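Local coordinates for transaminase (Bacillus megaterium, PDB 5G0A) that catalyses the pyridoxal-5'-phosphate-dependent, S-selective transfer of amino groups as an omega-transaminase of aminotransferase class III, at the interface of chains A and B and the interface of chains A and C. Sequence-based numbering; all coordinates share one arbitrary frame. Chains: chain A/B/C, Transaminase.

Contact 1: the interface of chains A and B. Residues chain A 145, 160, 162, 184, 191, 407; chain B 225-226.
The C-terminal end of helix 214-226 of chain B packs against chain A at strand 189-192, the loops carrying A:Glu145 and A:Arg160, and the 3-10 helices 162-164 and 405-407, and probably helps hold the two chains together in the deposited tetramer. B:Asn225 and B:Tyr226, consecutive on that last turn, share A:Arg160 between them. The arginine chain bends at chi2 and chi3 (-52° and -35°), which turns its guanidinium back toward the helix end. A:Arg160 NE and NH2 both donate to the one amide oxygen, B:Asn225 OD1, the bond from NH2 being 2.8 Å, and the acceptor lies in the guanidinium plane. The same guanidinium lies flat on B:Tyr226, its plane 7° from that of the ring, with A:Arg160 NH2 3.5 Å from the ring centroid in a cation-pi contact. Amide and ring together probably hold its rotation. The other half of the amide is also used: B:Asn225 ND2 gives a nearly straight bond of 2.9 Å to the backbone oxygen A:Arg160 O, approaching from above the carbonyl plane, and a longer, more bent one of 3.2 Å to A:Asn407 OD1. A:Asn407 is probably held in place by its own chain, ND2 donating to A:Glu145 OE2 and its backbone O accepting from A:Arg162 NH1. The methyl A:Met191 CE packs 3.7 Å from B:Tyr226 CE1. Water 1 joins A:Met191 N to the phenol oxygen B:Tyr226 OH, 2.9 Å from each.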
ATOM      1  N   GLU A 145     -19.707   2.232   2.010  1.00 22.90           N
ATOM      2  CA  GLU A 145     -19.975   3.342   1.090  1.00 26.33           C
ATOM      3  C   GLU A 145     -20.706   4.468   1.831  1.00 24.17           C
ATOM      4  O   GLU A 145     -21.723   4.206   2.507  1.00 24.63           O
ATOM      5  CB  GLU A 145     -20.816   2.888  -0.135  1.00 28.42           C
ATOM      6  CG  GLU A 145     -20.753   3.964  -1.239  1.00 33.03           C
ATOM      7  CD  GLU A 145     -21.585   3.745  -2.499  1.00 40.91           C
ATOM      8  OE1 GLU A 145     -22.421   2.820  -2.552  1.00 37.50           O
ATOM      9  OE2 GLU A 145     -21.381   4.545  -3.452  1.00 40.84           O
ATOM     10  N   ARG A 160     -15.524   6.886   3.162  1.00 20.75           N
ATOM     11  CA  ARG A 160     -15.873   6.612   1.764  1.00 22.43           C
ATOM     12  C   ARG A 160     -16.989   7.567   1.334  1.00 22.80           C
ATOM     13  O   ARG A 160     -17.951   7.193   0.662  1.00 23.68           O
ATOM     14  CB  ARG A 160     -16.239   5.132   1.518  1.00 22.18           C
ATOM     15  CG  ARG A 160     -15.107   4.120   1.763  1.00 23.37           C
ATOM     16  CD  ARG A 160     -13.800   4.445   1.020  1.00 24.57           C
ATOM     17  NE  ARG A 160     -14.061   5.052  -0.293  1.00 24.78           N
ATOM     18  CZ  ARG A 160     -13.171   5.749  -0.999  1.00 26.05           C
ATOM     19  NH1 ARG A 160     -11.928   5.917  -0.552  1.00 26.21           N
ATOM     20  NH2 ARG A 160     -13.525   6.307  -2.152  1.00 27.85           N
ATOM     21  N   ARG A 162     -17.249  10.656  -0.934  1.00 22.51           N
ATOM     22  CA  ARG A 162     -16.407  11.189  -2.012  1.00 23.01           C
ATOM     23  C   ARG A 162     -16.093  12.666  -1.853  1.00 22.48           C
ATOM     24  O   ARG A 162     -14.947  13.109  -2.102  1.00 21.88           O
ATOM     25  CB  ARG A 162     -17.102  10.943  -3.368  1.00 21.74           C
ATOM     26  CG  ARG A 162     -16.248  11.323  -4.569  1.00 23.42           C
ATOM     27  CD  ARG A 162     -17.074  11.197  -5.836  1.00 23.87           C
ATOM     28  NE  ARG A 162     -16.227  11.480  -6.999  1.00 25.61           N
ATOM     29  CZ  ARG A 162     -16.707  11.689  -8.225  1.00 27.61           C
ATOM     30  NH1 ARG A 162     -18.020  11.643  -8.452  1.00 28.28           N
ATOM     31  NH2 ARG A 162     -15.868  11.925  -9.223  1.00 27.52           N
ATOM     32  N   SER A 184      -5.338   8.205  -1.855  1.00 35.58           N
ATOM     33  CA  SER A 184      -6.658   8.238  -2.514  1.00 34.43           C
ATOM     34  C   SER A 184      -7.388   6.900  -2.543  1.00 34.11           C
ATOM     35  O   SER A 184      -8.489   6.786  -3.112  1.00 34.87           O
ATOM     36  CB  SER A 184      -6.538   8.812  -3.928  1.00 35.68           C
ATOM     37  OG  SER A 184      -5.683   8.004  -4.712  1.00 36.85           O
ATOM     38  N   MET A 191     -14.370  -1.518   1.282  1.00 24.83           N
ATOM     39  CA  MET A 191     -15.629  -0.798   1.284  1.00 25.24           C
ATOM     40  C   MET A 191     -16.769  -1.759   0.999  1.00 25.79           C
ATOM     41  O   MET A 191     -16.888  -2.288  -0.127  1.00 27.29           O
ATOM     42  CB  MET A 191     -15.629   0.324   0.247  1.00 25.38           C
ATOM     43  CG  MET A 191     -16.898   1.154   0.294  1.00 25.82           C
ATOM     44  SD  MET A 191     -16.958   2.515  -0.859  1.00 26.17           S
ATOM     45  CE  MET A 191     -17.202   1.648  -2.415  1.00 27.69           C
ATOM     46  N   ASN A 407     -22.666  10.553  -4.155  1.00 26.54           N
ATOM     47  CA  ASN A 407     -21.395  10.554  -4.882  1.00 25.99           C
ATOM     48  C   ASN A 407     -21.113  11.854  -5.641  1.00 24.59           C
ATOM     49  O   ASN A 407     -20.289  11.874  -6.527  1.00 26.85           O
ATOM     50  CB  ASN A 407     -21.283   9.331  -5.823  1.00 27.62           C
ATOM     51  CG  ASN A 407     -20.949   8.051  -5.083  1.00 30.41           C
ATOM     52  OD1 ASN A 407     -20.257   8.062  -4.065  1.00 31.24           O
ATOM     53  ND2 ASN A 407     -21.450   6.930  -5.592  1.00 29.44           N
TER
ATOM     54  N   ASN B 225     -17.740   6.314  -6.514  1.00 25.58           N
ATOM     55  CA  ASN B 225     -17.290   6.626  -5.139  1.00 25.59           C
ATOM     56  C   ASN B 225     -15.780   6.873  -5.040  1.00 23.82           C
ATOM     57  O   ASN B 225     -15.336   7.812  -4.382  1.00 25.55           O
ATOM     58  CB  ASN B 225     -17.704   5.523  -4.169  1.00 24.31           C
ATOM     59  CG  ASN B 225     -17.424   5.882  -2.721  1.00 25.50           C
ATOM     60  OD1 ASN B 225     -16.300   5.701  -2.213  1.00 26.93           O
ATOM     61  ND2 ASN B 225     -18.438   6.394  -2.041  1.00 27.61           N
ATOM     62  N   TYR B 226     -15.000   6.034  -5.727  1.00 24.09           N
ATOM     63  CA  TYR B 226     -13.553   6.136  -5.704  1.00 21.99           C
ATOM     64  C   TYR B 226     -13.060   7.164  -6.703  1.00 24.74           C
ATOM     65  O   TYR B 226     -11.886   7.535  -6.669  1.00 26.36           O
ATOM     66  CB  TYR B 226     -12.900   4.774  -5.954  1.00 24.30           C
ATOM     67  CG  TYR B 226     -12.762   3.961  -4.690  1.00 23.97           C
ATOM     68  CD1 TYR B 226     -13.808   3.144  -4.237  1.00 24.85           C
ATOM     69  CD2 TYR B 226     -11.587   4.029  -3.930  1.00 23.61           C
ATOM     70  CE1 TYR B 226     -13.672   2.418  -3.050  1.00 26.02           C
ATOM     71  CE2 TYR B 226     -11.439   3.304  -2.769  1.00 26.70           C
ATOM     72  CZ  TYR B 226     -12.482   2.496  -2.333  1.00 27.06           C
ATOM     73  OH  TYR B 226     -12.327   1.760  -1.154  1.00 28.23           O
TER
HETATM   74  O   HOH W   1     -12.884  -1.127  -1.211  1.00 32.04           O

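Contact 2: the interface of chains A and C. Residues chain A 114, 321-324; chain C 23, 26-28.
An N-terminal loop segment of chain C, C:Arg23 to C:Gln28, lies against the end of helix 314-321 of chain A and the turn that leads from it into strand 324-325, with A:Lys114 of strand 112-118 adding its ammonium group; the patch probably helps join chains A and C in the deposited assembly. C:Gln28 N donates to A:Asp321 O at 2.9 Å in a nearly straight bond. From the same residue the side chain runs alongside A:Asp321, both pointing the same way, with amide and carboxylate planes stacked 11° apart and C:Gln28 CB 3.6 Å from A:Asp321 CG. The bend of the glutamine at chi2 (69°) carries its amide to the lysine. A:Lys114, extended beyond CG, brings its ammonium NZ to two oxygens, one from each chain: it forms a salt bridge of 2.7 Å with A:Asp321 OD1, met on the syn side, and donates at 2.8 Å to C:Gln28 OE1 from above the carbonyl plane. C:Gln28 OE1 also accepts from C:Arg23 NH1 at 3.0 Å, on a lone pair in the carbonyl plane. The amide oxygen thus accepts from two adjacent cationic groups, and the nearby A:Asp321 probably offsets part of their charge. A leucine in place of C:Gln28 would probably leave A:Lys114 NZ and C:Arg23 NH1 without their shared acceptor and set the guanidinium free to turn. Water 3 connects A:Asp321 OD1 to C:Arg23 N. Farther along, the methyl C:Thr27 CG2 packs against A:Arg324 CG at 3.8 Å. Water 2 bridges two backbone oxygens, lying 2.9 Å from A:His323 O and 2.8 Å from C:Ser26 O.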
ATOM      1  N   LYS A 114     -12.383   0.350  29.241  1.00 25.78           N
ATOM      2  CA  LYS A 114     -11.492   1.468  29.506  1.00 24.75           C
ATOM      3  C   LYS A 114     -11.584   2.504  28.394  1.00 24.53           C
ATOM      4  O   LYS A 114     -11.895   2.150  27.254  1.00 24.85           O
ATOM      5  CB  LYS A 114     -10.019   1.023  29.636  1.00 26.86           C
ATOM      6  CG  LYS A 114      -9.655   0.365  30.972  1.00 26.45           C
ATOM      7  CD  LYS A 114      -8.151   0.168  31.060  1.00 27.40           C
ATOM      8  CE  LYS A 114      -7.683  -0.029  32.510  1.00 27.63           C
ATOM      9  NZ  LYS A 114      -6.208   0.118  32.573  1.00 25.52           N
ATOM     10  N   ASP A 321      -3.796  -3.833  28.623  1.00 27.41           N
ATOM     11  CA  ASP A 321      -3.226  -3.688  29.968  1.00 29.94           C
ATOM     12  C   ASP A 321      -1.997  -4.580  30.191  1.00 30.02           C
ATOM     13  O   ASP A 321      -1.157  -4.283  31.054  1.00 30.80           O
ATOM     14  CB  ASP A 321      -4.292  -4.063  31.009  1.00 30.71           C
ATOM     15  CG  ASP A 321      -5.182  -2.888  31.431  1.00 31.33           C
ATOM     16  OD1 ASP A 321      -4.984  -1.740  30.984  1.00 30.11           O
ATOM     17  OD2 ASP A 321      -6.090  -3.146  32.245  1.00 32.21           O
ATOM     18  N   LYS A 322      -1.884  -5.654  29.419  1.00 27.79           N
ATOM     19  CA  LYS A 322      -0.755  -6.598  29.569  1.00 30.64           C
ATOM     20  C   LYS A 322       0.533  -6.143  28.880  1.00 32.21           C
ATOM     21  O   LYS A 322       1.609  -6.725  29.095  1.00 33.02           O
ATOM     22  CB  LYS A 322      -1.160  -7.993  29.082  1.00 30.74           C
ATOM     23  CG  LYS A 322      -2.315  -8.574  29.890  1.00 30.42           C
ATOM     24  CD  LYS A 322      -2.827  -9.835  29.239  1.00 32.96           C
ATOM     25  CE  LYS A 322      -3.811 -10.572  30.137  1.00 34.47           C
ATOM     26  NZ  LYS A 322      -4.231 -11.788  29.397  1.00 39.53           N
ATOM     27  N   HIS A 323       0.436  -5.102  28.054  1.00 29.77           N
ATOM     28  CA  HIS A 323       1.577  -4.641  27.271  1.00 30.66           C
ATOM     29  C   HIS A 323       1.942  -3.191  27.566  1.00 29.63           C
ATOM     30  O   HIS A 323       1.157  -2.446  28.164  1.00 30.92           O
ATOM     31  CB  HIS A 323       1.259  -4.778  25.774  1.00 32.55           C
ATOM     32  CG  HIS A 323       0.789  -6.143  25.373  1.00 35.55           C
ATOM     33  ND1 HIS A 323      -0.533  -6.530  25.426  1.00 34.50           N
ATOM     34  CD2 HIS A 323       1.476  -7.219  24.924  1.00 39.33           C
ATOM     35  CE1 HIS A 323      -0.641  -7.783  25.024  1.00 37.64           C
ATOM     36  NE2 HIS A 323       0.564  -8.228  24.723  1.00 40.35           N
ATOM     37  N   ARG A 324       3.128  -2.791  27.118  1.00 28.49           N
ATOM     38  CA  ARG A 324       3.528  -1.402  27.139  1.00 29.73           C
ATOM     39  C   ARG A 324       3.189  -0.824  25.760  1.00 29.75           C
ATOM     40  O   ARG A 324       3.730  -1.260  24.749  1.00 28.48           O
ATOM     41  CB  ARG A 324       5.022  -1.293  27.437  1.00 32.25           C
ATOM     42  CG  ARG A 324       5.419  -1.835  28.807  1.00 34.15           C
ATOM     43  CD  ARG A 324       6.922  -1.709  28.996  1.00 36.23           C
ATOM     44  NE  ARG A 324       7.362  -1.885  30.381  1.00 35.47           N
ATOM     45  CZ  ARG A 324       8.611  -2.211  30.724  1.00 37.88           C
ATOM     46  NH1 ARG A 324       9.532  -2.437  29.789  1.00 36.47           N
ATOM     47  NH2 ARG A 324       8.943  -2.329  32.007  1.00 37.39           N
TER
ATOM     48  N   ARG C  23      -3.686   2.417  29.580  1.00 25.22           N
ATOM     49  CA  ARG C  23      -2.283   2.649  29.923  1.00 25.68           C
ATOM     50  C   ARG C  23      -1.488   2.933  28.673  1.00 26.66           C
ATOM     51  O   ARG C  23      -1.782   2.379  27.609  1.00 30.05           O
ATOM     52  CB  ARG C  23      -1.668   1.398  30.561  1.00 26.61           C
ATOM     53  CG  ARG C  23      -2.317   0.942  31.855  1.00 26.77           C
ATOM     54  CD  ARG C  23      -1.859   1.795  33.039  1.00 28.08           C
ATOM     55  NE  ARG C  23      -2.407   3.160  33.107  1.00 26.96           N
ATOM     56  CZ  ARG C  23      -3.602   3.485  33.612  1.00 26.51           C
ATOM     57  NH1 ARG C  23      -4.412   2.554  34.104  1.00 25.75           N
ATOM     58  NH2 ARG C  23      -3.982   4.763  33.651  1.00 26.13           N
ATOM     59  N   SER C  26       3.434   1.911  30.248  1.00 33.38           N
ATOM     60  CA  SER C  26       3.463   1.013  31.399  1.00 34.19           C
ATOM     61  C   SER C  26       2.398  -0.062  31.232  1.00 32.59           C
ATOM     62  O   SER C  26       1.308   0.198  30.743  1.00 31.80           O
ATOM     63  CB  SER C  26       3.161   1.763  32.708  1.00 35.86           C
ATOM     64  OG  SER C  26       4.021   2.870  32.920  1.00 39.97           O
ATOM     65  N   THR C  27       2.698  -1.276  31.673  1.00 29.98           N
ATOM     66  CA  THR C  27       1.663  -2.272  31.828  1.00 29.11           C
ATOM     67  C   THR C  27       0.809  -1.844  33.043  1.00 29.94           C
ATOM     68  O   THR C  27       1.255  -1.053  33.880  1.00 30.79           O
ATOM     69  CB  THR C  27       2.242  -3.683  32.090  1.00 31.61           C
ATOM     70  OG1 THR C  27       2.877  -3.690  33.376  1.00 30.24           O
ATOM     71  CG2 THR C  27       3.279  -4.081  31.003  1.00 28.97           C
ATOM     72  N   GLN C  28      -0.402  -2.376  33.119  1.00 28.67           N
ATOM     73  CA  GLN C  28      -1.322  -2.109  34.222  1.00 29.45           C
ATOM     74  C   GLN C  28      -0.669  -2.546  35.543  1.00 29.95           C
ATOM     75  O   GLN C  28      -0.742  -1.829  36.548  1.00 29.91           O
ATOM     76  CB  GLN C  28      -2.631  -2.858  33.981  1.00 29.93           C
ATOM     77  CG  GLN C  28      -3.731  -2.713  35.039  1.00 31.66           C
ATOM     78  CD  GLN C  28      -4.363  -1.327  35.109  1.00 33.40           C
ATOM     79  OE1 GLN C  28      -4.054  -0.430  34.325  1.00 30.93           O
ATOM     80  NE2 GLN C  28      -5.268  -1.154  36.068  1.00 38.00           N
TER
HETATM   81  O   HOH W   2       0.725   0.393  28.048  1.00 31.65           O
HETATM   82  O   HOH W   3      -4.597  -0.093  28.767  1.00 34.43           O

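Contact 1 and contact 2 lie about 36 Å apart and share no residue; chain A meets a different neighbour at each. Its elements are distinct too: strand 189-192 with nearby loops and 3-10 helices at contact 1, strand 112-118 and helix 314-321 with its following turn at contact 2. Each interface is two-fold symmetric, so each contact has a twin with the chains exchanged, and together the two kinds could join the four copies of the deposited assembly. Class-III transaminases commonly work as dimers, and the tetramer may or may not persist in solution.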